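Local coordinates for hydroquinone dioxygenase large subunit (Pseudomonas sp., PDB 4ZXA) that catalyses, together with its small subunit, the Fe2+-dependent cleavage of hydroquinone by dioxygen, as the metal-carrying cupin chain of a two-subunit enzyme, at the interface of chains B and A. Sequence-based numbering; all coordinates share one arbitrary frame. Chains: chain A, Hydroquinone dioxygenase large subunit; chain B, Hydroquinone dioxygenase small subunit.

Contact 1: the interface of chains B and A. Residues chain B 59, 61, 153; chain A 238-241, 318, 320.
B:Tyr61 lays its phenol ring against A:Ala240 and A:Ser241 at the seam between the two cupin-type subunits of this dioxygenase. It opens strand 61-69, while A:Ala240 lies in the loop just before strand 241-249. A chi1 of -61° swings the ring away from its own carbonyl and out over that loop. Its CZ stands 3.5 Å from the A:Ala240 CB methyl, and CD1 lies equally close, 3.5 Å, to A:Ser241 CB; the short side chains leave room for a broad aromatic group. The backbone N of A:Ser241 sits over one face, displaced toward the rim. At the ring edge, in its plane, a water lies 2.7 Å from the phenol OH of B:Tyr61 and 3.1 Å from A:Thr320 OG1, linking the two hydroxyls. That threonine hydroxyl in turn donates to A:Asn318 OD1 over 2.7 Å, and the backbone N of A:Thr320 meets the same oxygen from above the carbonyl plane, fixing the amide's rotation. The amide is turned 68° from the tyrosine ring and sets its ND2 against B:Leu59 CB. Beside it, B:Leu59 CD2 packs on A:Thr320 CG2 at 3.9 Å. An alanine in place of B:Tyr61 would probably leave the water without its phenol partner and open a gap beside A:Ala240 and A:Ser241.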
loop_
_atom_site.group_PDB
_atom_site.type_symbol
_atom_site.label_atom_id
_atom_site.label_comp_id
_atom_site.label_asym_id
_atom_site.label_seq_id
_atom_site.Cartn_x
_atom_site.Cartn_y
_atom_site.Cartn_z
ATOM N N LEU B 59 19.550 -28.061 10.643
ATOM C CA LEU B 59 20.905 -28.570 10.480
ATOM C C LEU B 59 21.536 -28.999 11.817
ATOM O O LEU B 59 22.687 -28.674 12.109
ATOM C CB LEU B 59 21.794 -27.526 9.802
ATOM C CG LEU B 59 23.038 -28.123 9.135
ATOM C CD1 LEU B 59 22.634 -28.854 7.855
ATOM C CD2 LEU B 59 24.086 -27.057 8.861
ATOM N N TYR B 61 20.908 -28.049 14.796
ATOM C CA TYR B 61 20.642 -27.139 15.907
ATOM C C TYR B 61 19.209 -27.347 16.350
ATOM O O TYR B 61 18.324 -27.668 15.534
ATOM C CB TYR B 61 20.914 -25.694 15.515
ATOM C CG TYR B 61 22.351 -25.509 15.129
ATOM C CD1 TYR B 61 23.310 -25.253 16.099
ATOM C CD2 TYR B 61 22.767 -25.635 13.790
ATOM C CE1 TYR B 61 24.652 -25.118 15.760
ATOM C CE2 TYR B 61 24.106 -25.485 13.439
ATOM C CZ TYR B 61 25.040 -25.238 14.435
ATOM O OH TYR B 61 26.361 -25.085 14.122
ATOM N N ILE B 153 21.995 -28.024 20.855
ATOM C CA ILE B 153 22.270 -28.872 19.701
ATOM C C ILE B 153 21.720 -30.274 19.926
ATOM O O ILE B 153 21.822 -30.803 21.021
ATOM C CB ILE B 153 23.788 -28.934 19.436
ATOM C CG1 ILE B 153 24.322 -27.516 19.186
ATOM C CG2 ILE B 153 24.114 -29.897 18.287
ATOM C CD1 ILE B 153 25.821 -27.439 18.931
ATOM N N CYS A 238 24.591 -19.753 20.074
ATOM C CA CYS A 238 25.030 -21.120 20.305
ATOM C C CYS A 238 25.669 -21.669 19.014
ATOM O O CYS A 238 25.015 -22.363 18.216
ATOM C CB CYS A 238 23.850 -21.990 20.748
ATOM S SG CYS A 238 24.220 -23.757 20.872
ATOM N N LYS A 239 26.942 -21.340 18.810
ATOM C CA LYS A 239 27.617 -21.622 17.546
ATOM C C LYS A 239 26.863 -20.973 16.370
ATOM O O LYS A 239 26.637 -19.761 16.381
ATOM C CB LYS A 239 27.789 -23.131 17.354
ATOM C CG LYS A 239 28.712 -23.756 18.394
ATOM C CD LYS A 239 29.312 -25.084 17.944
ATOM C CE LYS A 239 30.069 -25.750 19.103
ATOM N NZ LYS A 239 30.885 -26.937 18.694
ATOM N N ALA A 240 26.463 -21.765 15.373
ATOM C CA ALA A 240 25.782 -21.204 14.208
ATOM C C ALA A 240 24.328 -20.809 14.507
ATOM O O ALA A 240 23.718 -20.052 13.752
ATOM C CB ALA A 240 25.840 -22.171 13.015
ATOM N N SER A 241 23.778 -21.343 15.596
ATOM C CA SER A 241 22.403 -21.066 16.010
ATOM C C SER A 241 22.298 -19.696 16.679
ATOM O O SER A 241 22.970 -19.431 17.683
ATOM C CB SER A 241 21.934 -22.143 16.982
ATOM O OG SER A 241 20.689 -21.801 17.549
ATOM N N ASN A 318 20.124 -19.512 11.411
ATOM C CA ASN A 318 21.216 -20.460 11.293
ATOM C C ASN A 318 22.300 -19.867 10.398
ATOM O O ASN A 318 22.141 -19.790 9.188
ATOM C CB ASN A 318 20.705 -21.779 10.712
ATOM C CG ASN A 318 21.808 -22.829 10.583
ATOM O OD1 ASN A 318 22.976 -22.560 10.871
ATOM N ND2 ASN A 318 21.438 -24.028 10.151
ATOM N N THR A 320 25.175 -20.819 9.344
ATOM C CA THR A 320 26.083 -21.727 8.653
ATOM C C THR A 320 26.305 -21.320 7.179
ATOM O O THR A 320 25.354 -21.225 6.397
ATOM C CB THR A 320 25.545 -23.172 8.715
ATOM O OG1 THR A 320 25.378 -23.573 10.086
ATOM C CG2 THR A 320 26.497 -24.122 8.005
HETATM O O HOH W 1 27.423 -25.189 11.687
#

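Contact 2: the interface of chains B and A. Residues chain B 23-25, 37; chain A 286-288.
B:Thr24 and A:Thr288 pair their backbones across the subunit boundary, joining strand 24-27 of the small subunit to strand 283-290 of the large one as antiparallel neighbours. Each residue gives its N-H to the other's carbonyl: B:Thr24 N reaches A:Thr288 O at 3.1 Å, in the carbonyl plane, and A:Thr288 N returns to B:Thr24 O at 3.0 Å, nearly in line with the C=O bond. The next pair, B:Val25 with A:Ile287, continues the bridge. The tighter side-chain packing is that of A:Ile287 on B:Phe37: a chi1 of -55° swings CG1 of the isoleucine beside its backbone N and leaves CG2 to meet B:Phe37 CE1 at 3.6 Å, the two side chains running antiparallel past one another. Within the small subunit, B:Val25 CG2 backs one face of the B:Phe37 ring, toward its rim; across the seam it is a looser neighbour, 4.1 Å from A:Ile287 CD1. Branched aliphatic residues suit this place because they favour extended backbone and offer methyls to an aromatic ring. The threonine side chains also meet more loosely, standing alongside with their OG1 hydroxyls 3.7 Å apart. By lending the large subunit's sheet an extra strand, this seam ties the small subunit's N-terminal segment to its partner.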
loop_
_atom_site.group_PDB
_atom_site.type_symbol
_atom_site.label_atom_id
_atom_site.label_comp_id
_atom_site.label_asym_id
_atom_site.label_seq_id
_atom_site.Cartn_x
_atom_site.Cartn_y
_atom_site.Cartn_z
ATOM N N GLY B 23 -2.300 -21.208 17.575
ATOM C CA GLY B 23 -2.643 -20.494 16.363
ATOM C C GLY B 23 -3.256 -21.450 15.371
ATOM O O GLY B 23 -3.692 -22.535 15.739
ATOM N N THR B 24 -3.277 -21.042 14.108
ATOM C CA THR B 24 -3.870 -21.827 13.040
ATOM C C THR B 24 -3.067 -21.752 11.732
ATOM O O THR B 24 -2.582 -20.685 11.325
ATOM C CB THR B 24 -5.299 -21.351 12.747
ATOM O OG1 THR B 24 -5.260 -19.985 12.313
ATOM C CG2 THR B 24 -6.159 -21.454 14.010
ATOM N N VAL B 25 -2.932 -22.896 11.077
ATOM C CA VAL B 25 -2.397 -22.935 9.734
ATOM C C VAL B 25 -3.549 -23.162 8.769
ATOM O O VAL B 25 -4.097 -24.257 8.685
ATOM C CB VAL B 25 -1.335 -24.049 9.570
ATOM C CG1 VAL B 25 -1.079 -24.334 8.092
ATOM C CG2 VAL B 25 -0.034 -23.664 10.275
ATOM N N PHE B 37 4.267 -27.121 12.577
ATOM C CA PHE B 37 3.579 -26.137 13.408
ATOM C C PHE B 37 3.135 -26.698 14.756
ATOM O O PHE B 37 2.201 -27.500 14.817
ATOM C CB PHE B 37 2.359 -25.616 12.654
ATOM C CG PHE B 37 1.807 -24.338 13.207
ATOM C CD1 PHE B 37 2.263 -23.116 12.741
ATOM C CD2 PHE B 37 0.822 -24.356 14.193
ATOM C CE1 PHE B 37 1.750 -21.923 13.247
ATOM C CE2 PHE B 37 0.302 -23.174 14.708
ATOM C CZ PHE B 37 0.765 -21.953 14.233
ATOM N N ARG A 286 -2.379 -19.239 4.950
ATOM C CA ARG A 286 -2.511 -18.057 5.782
ATOM C C ARG A 286 -2.301 -18.474 7.236
ATOM O O ARG A 286 -3.145 -19.142 7.828
ATOM C CB ARG A 286 -3.881 -17.400 5.587
ATOM C CG ARG A 286 -3.987 -16.026 6.220
ATOM C CD ARG A 286 -5.364 -15.425 6.022
ATOM N NE ARG A 286 -5.395 -13.990 6.310
ATOM C CZ ARG A 286 -5.856 -13.461 7.442
ATOM N NH1 ARG A 286 -6.333 -14.245 8.418
ATOM N NH2 ARG A 286 -5.849 -12.140 7.596
ATOM N N ILE A 287 -1.160 -18.104 7.802
ATOM C CA ILE A 287 -0.782 -18.572 9.129
ATOM C C ILE A 287 -0.943 -17.506 10.219
ATOM O O ILE A 287 -0.352 -16.434 10.143
ATOM C CB ILE A 287 0.666 -19.102 9.142
ATOM C CG1 ILE A 287 0.850 -20.181 8.078
ATOM C CG2 ILE A 287 1.050 -19.645 10.518
ATOM C CD1 ILE A 287 2.170 -20.900 8.213
ATOM N N THR A 288 -1.746 -17.818 11.235
ATOM C CA THR A 288 -1.922 -16.940 12.377
ATOM C C THR A 288 -1.102 -17.484 13.528
ATOM O O THR A 288 -1.328 -18.591 13.984
ATOM C CB THR A 288 -3.385 -16.874 12.809
ATOM O OG1 THR A 288 -4.200 -16.453 11.707
ATOM C CG2 THR A 288 -3.552 -15.905 13.971
#

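Contact 3: the interface of chains B and A. Residues chain B 82, 129-131; chain A 175, 215-216.
B:Leu131 N donates to A:His215 O over 3.0 Å, with the donor tilted 31° from the carbonyl plane, where strand 128-132 runs antiparallel to the start of strand 216-218. A water completes the pairing that the backbones do not make directly: it bonds A:His215 N at 2.7 Å and B:Leu131 O at 2.8 Å, and also touches A:His215 O. At the bridge between B:Cys130 and A:Ala216, the CB atoms stand 3.5 Å apart, a closeness that small side chains allow. A:Met175 reaches across with its thioether. Its chain runs extended from the backbone and then bends at the sulfur (chi3 -76°), which turns the CE methyl in toward B:Gln129 and B:Leu131; its fit to the nearby B:Phe82 ring is doubtful in detail. CE lies 3.7 Å from B:Leu131 CA and 3.8 Å from B:Gln129 CG, while the sulfur passes near B:Leu131 CB. A flexible, unbranched methionine suits such a mixed surface of amide and aliphatic carbon. An alanine at A:Met175 is likely to leave a gap beside B:Gln129 and B:Leu131 and set the B:Gln129 side chain freer to turn. On the other flank, B:Leu131 and A:His215 run alongside, CD2 of the leucine 4.0 Å from CD2 of the imidazole. The site docks the large subunit's loops onto strand 128-132 of the small subunit.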
loop_
_atom_site.group_PDB
_atom_site.type_symbol
_atom_site.label_atom_id
_atom_site.label_comp_id
_atom_site.label_asym_id
_atom_site.label_seq_id
_atom_site.Cartn_x
_atom_site.Cartn_y
_atom_site.Cartn_z
ATOM N N PHE B 82 21.398 -22.055 26.163
ATOM C CA PHE B 82 20.633 -20.966 26.742
ATOM C C PHE B 82 19.248 -21.434 27.139
ATOM O O PHE B 82 18.703 -22.351 26.532
ATOM C CB PHE B 82 20.532 -19.821 25.745
ATOM C CG PHE B 82 21.853 -19.276 25.321
ATOM C CD1 PHE B 82 22.450 -18.248 26.034
ATOM C CD2 PHE B 82 22.511 -19.796 24.214
ATOM C CE1 PHE B 82 23.683 -17.730 25.647
ATOM C CE2 PHE B 82 23.744 -19.299 23.822
ATOM C CZ PHE B 82 24.335 -18.258 24.536
ATOM N N GLN B 129 15.953 -14.894 30.674
ATOM C CA GLN B 129 16.916 -15.723 29.971
ATOM C C GLN B 129 18.200 -15.825 30.809
ATOM O O GLN B 129 18.614 -14.862 31.463
ATOM C CB GLN B 129 17.200 -15.106 28.589
ATOM C CG GLN B 129 18.230 -15.824 27.725
ATOM C CD GLN B 129 18.375 -15.192 26.330
ATOM O OE1 GLN B 129 17.390 -15.026 25.603
ATOM N NE2 GLN B 129 19.606 -14.835 25.958
ATOM N N CYS B 130 18.821 -16.998 30.800
ATOM C CA CYS B 130 20.151 -17.109 31.356
ATOM C C CYS B 130 21.071 -17.889 30.419
ATOM O O CYS B 130 20.617 -18.707 29.608
ATOM C CB CYS B 130 20.121 -17.760 32.749
ATOM S SG CYS B 130 19.965 -19.549 32.720
ATOM N N LEU B 131 22.367 -17.623 30.546
ATOM C CA LEU B 131 23.404 -18.416 29.890
ATOM C C LEU B 131 23.633 -19.733 30.658
ATOM O O LEU B 131 23.658 -19.758 31.887
ATOM C CB LEU B 131 24.708 -17.604 29.808
ATOM C CG LEU B 131 26.063 -18.269 29.513
ATOM C CD1 LEU B 131 26.095 -18.946 28.146
ATOM C CD2 LEU B 131 27.167 -17.235 29.600
ATOM N N MET A 175 25.857 -13.149 24.581
ATOM C CA MET A 175 24.566 -12.803 25.125
ATOM C C MET A 175 24.654 -11.341 25.536
ATOM O O MET A 175 25.718 -10.871 25.916
ATOM C CB MET A 175 24.249 -13.705 26.325
ATOM C CG MET A 175 23.020 -13.300 27.121
ATOM S SD MET A 175 22.731 -14.388 28.548
ATOM C CE MET A 175 22.058 -15.795 27.693
ATOM N N HIS A 215 25.040 -15.408 34.500
ATOM C CA HIS A 215 24.422 -14.372 33.689
ATOM C C HIS A 215 22.980 -14.673 33.336
ATOM O O HIS A 215 22.640 -15.768 32.898
ATOM C CB HIS A 215 25.246 -14.135 32.412
ATOM C CG HIS A 215 26.686 -13.831 32.679
ATOM N ND1 HIS A 215 27.111 -12.600 33.129
ATOM C CD2 HIS A 215 27.796 -14.599 32.577
ATOM C CE1 HIS A 215 28.423 -12.618 33.285
ATOM N NE2 HIS A 215 28.863 -13.819 32.957
ATOM N N ALA A 216 22.136 -13.674 33.520
ATOM C CA ALA A 216 20.720 -13.807 33.230
ATOM C C ALA A 216 20.130 -12.410 33.149
ATOM O O ALA A 216 20.462 -11.553 33.962
ATOM C CB ALA A 216 20.047 -14.608 34.321
HETATM O O HOH W 2 24.892 -17.870 33.498
#

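Contact 4: the interface of chains B and A. Residues chain B 26-27, 35; chain A 275, 284-285, 287, 298.
This is an antiparallel strand-edge interface with an aromatic plug, in which B:Tyr35 fits against A:Ile287, A:Ala285 and A:Pro298 to hold the small subunit onto the large one in the two-subunit enzyme. Its backbone part is the bridge between B:Ile27 and A:Ala285, on strands 24-27 and 283-290. An alanine suits that position, for its CB can lie 3.3 Å from the carbonyl O of B:Glu26 and still leave space for the tyrosine. B:Tyr35 ends the 3-10 helix 32-35, and its CB-CG bond, at a chi1 of -58°, projects the ring toward the large subunit. The far methyl of A:Ile287, CD1, sits 3.6 Å above one face, toward the rim; A:Ala285 CB lies on that same side, 4.1 Å from CZ. From the opposite side of the ring plane, beyond the rim, A:Pro298 brings its CD to 3.6 Å from CE1, its rigid pyrrolidine slanting across the phenol. The ring is thus wedged between aliphatic groups of strand 283-290 on one side and the proline loop on the other, which would limit its tilting. A flat aromatic suits such a slot because it can receive aliphatic carbons from both sides of its plane. At its far end, the hydroxyl O of B:Tyr35 meets A:Val275 CG1 at 3.7 Å, the two side chains approaching head on.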
loop_
_atom_site.group_PDB
_atom_site.type_symbol
_atom_site.label_atom_id
_atom_site.label_comp_id
_atom_site.label_asym_id
_atom_site.label_seq_id
_atom_site.Cartn_x
_atom_site.Cartn_y
_atom_site.Cartn_z
ATOM N N GLU B 26 -3.927 -22.114 8.054
ATOM C CA GLU B 26 -4.969 -22.212 7.037
ATOM C C GLU B 26 -4.348 -22.533 5.669
ATOM O O GLU B 26 -3.684 -21.691 5.062
ATOM C CB GLU B 26 -5.762 -20.898 6.973
ATOM C CG GLU B 26 -6.796 -20.824 5.852
ATOM C CD GLU B 26 -7.248 -19.392 5.556
ATOM O OE1 GLU B 26 -7.356 -18.583 6.517
ATOM O OE2 GLU B 26 -7.481 -19.076 4.358
ATOM N N ILE B 27 -4.565 -23.751 5.190
ATOM C CA ILE B 27 -4.021 -24.179 3.911
ATOM C C ILE B 27 -4.897 -23.761 2.740
ATOM O O ILE B 27 -6.101 -24.013 2.734
ATOM C CB ILE B 27 -3.890 -25.699 3.876
ATOM C CG1 ILE B 27 -2.899 -26.168 4.946
ATOM C CG2 ILE B 27 -3.485 -26.171 2.482
ATOM C CD1 ILE B 27 -1.478 -25.701 4.695
ATOM N N TYR B 35 4.957 -27.080 7.614
ATOM C CA TYR B 35 5.249 -25.947 8.499
ATOM C C TYR B 35 5.650 -26.342 9.917
ATOM O O TYR B 35 5.809 -25.475 10.778
ATOM C CB TYR B 35 4.061 -24.968 8.541
ATOM C CG TYR B 35 3.712 -24.436 7.176
ATOM C CD1 TYR B 35 4.393 -23.359 6.642
ATOM C CD2 TYR B 35 2.727 -25.040 6.404
ATOM C CE1 TYR B 35 4.089 -22.881 5.367
ATOM C CE2 TYR B 35 2.415 -24.572 5.126
ATOM C CZ TYR B 35 3.105 -23.492 4.616
ATOM O OH TYR B 35 2.814 -23.009 3.370
ATOM N N VAL A 275 1.261 -16.535 3.067
ATOM C CA VAL A 275 2.311 -17.369 2.516
ATOM C C VAL A 275 1.977 -17.818 1.121
ATOM O O VAL A 275 0.934 -18.428 0.888
ATOM C CB VAL A 275 2.587 -18.588 3.397
ATOM C CG1 VAL A 275 3.677 -19.459 2.767
ATOM C CG2 VAL A 275 2.967 -18.131 4.812
ATOM N N ARG A 284 -0.459 -20.262 -0.730
ATOM C CA ARG A 284 -0.227 -21.579 -0.159
ATOM C C ARG A 284 -0.914 -21.699 1.201
ATOM O O ARG A 284 -1.552 -22.704 1.509
ATOM C CB ARG A 284 1.269 -21.841 -0.028
ATOM C CG ARG A 284 1.968 -21.923 -1.368
ATOM C CD ARG A 284 1.628 -23.222 -2.081
ATOM N NE ARG A 284 2.713 -24.193 -1.967
ATOM C CZ ARG A 284 3.866 -24.091 -2.627
ATOM N NH1 ARG A 284 4.071 -23.059 -3.441
ATOM N NH2 ARG A 284 4.822 -25.009 -2.476
ATOM N N ALA A 285 -0.808 -20.652 2.005
ATOM C CA ALA A 285 -1.348 -20.709 3.346
ATOM C C ALA A 285 -1.496 -19.328 3.966
ATOM O O ALA A 285 -0.850 -18.366 3.548
ATOM C CB ALA A 285 -0.469 -21.615 4.219
ATOM N N ILE A 287 -1.160 -18.104 7.802
ATOM C CA ILE A 287 -0.782 -18.572 9.129
ATOM C C ILE A 287 -0.943 -17.506 10.219
ATOM O O ILE A 287 -0.352 -16.434 10.143
ATOM C CB ILE A 287 0.666 -19.102 9.142
ATOM C CG1 ILE A 287 0.850 -20.181 8.078
ATOM C CG2 ILE A 287 1.050 -19.645 10.518
ATOM C CD1 ILE A 287 2.170 -20.900 8.213
ATOM N N PRO A 298 9.105 -22.504 4.989
ATOM C CA PRO A 298 9.899 -23.292 4.037
ATOM C C PRO A 298 10.748 -22.442 3.095
ATOM O O PRO A 298 10.531 -21.230 2.927
ATOM C CB PRO A 298 8.843 -24.063 3.231
ATOM C CG PRO A 298 7.571 -23.957 4.032
ATOM C CD PRO A 298 7.658 -22.654 4.765
#

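Contact 2 and contact 4 are neighbours, their C-alpha centres about 7 Å apart: both lie on strands 24-27 and 283-290, and they share A:Ile287, whose CG2 meets the phenylalanine of contact 2 and whose CD1 reaches the tyrosine ring of contact 4. Contact 1 is about 25 Å from each of them and about 17 Å from contact 3, which lies about 30 Å from contact 2 and 33 Å from contact 4. The small subunit therefore holds its partner through its N-terminal segment at one end and its later strands at the other, a spread that should resist rocking of the subunits.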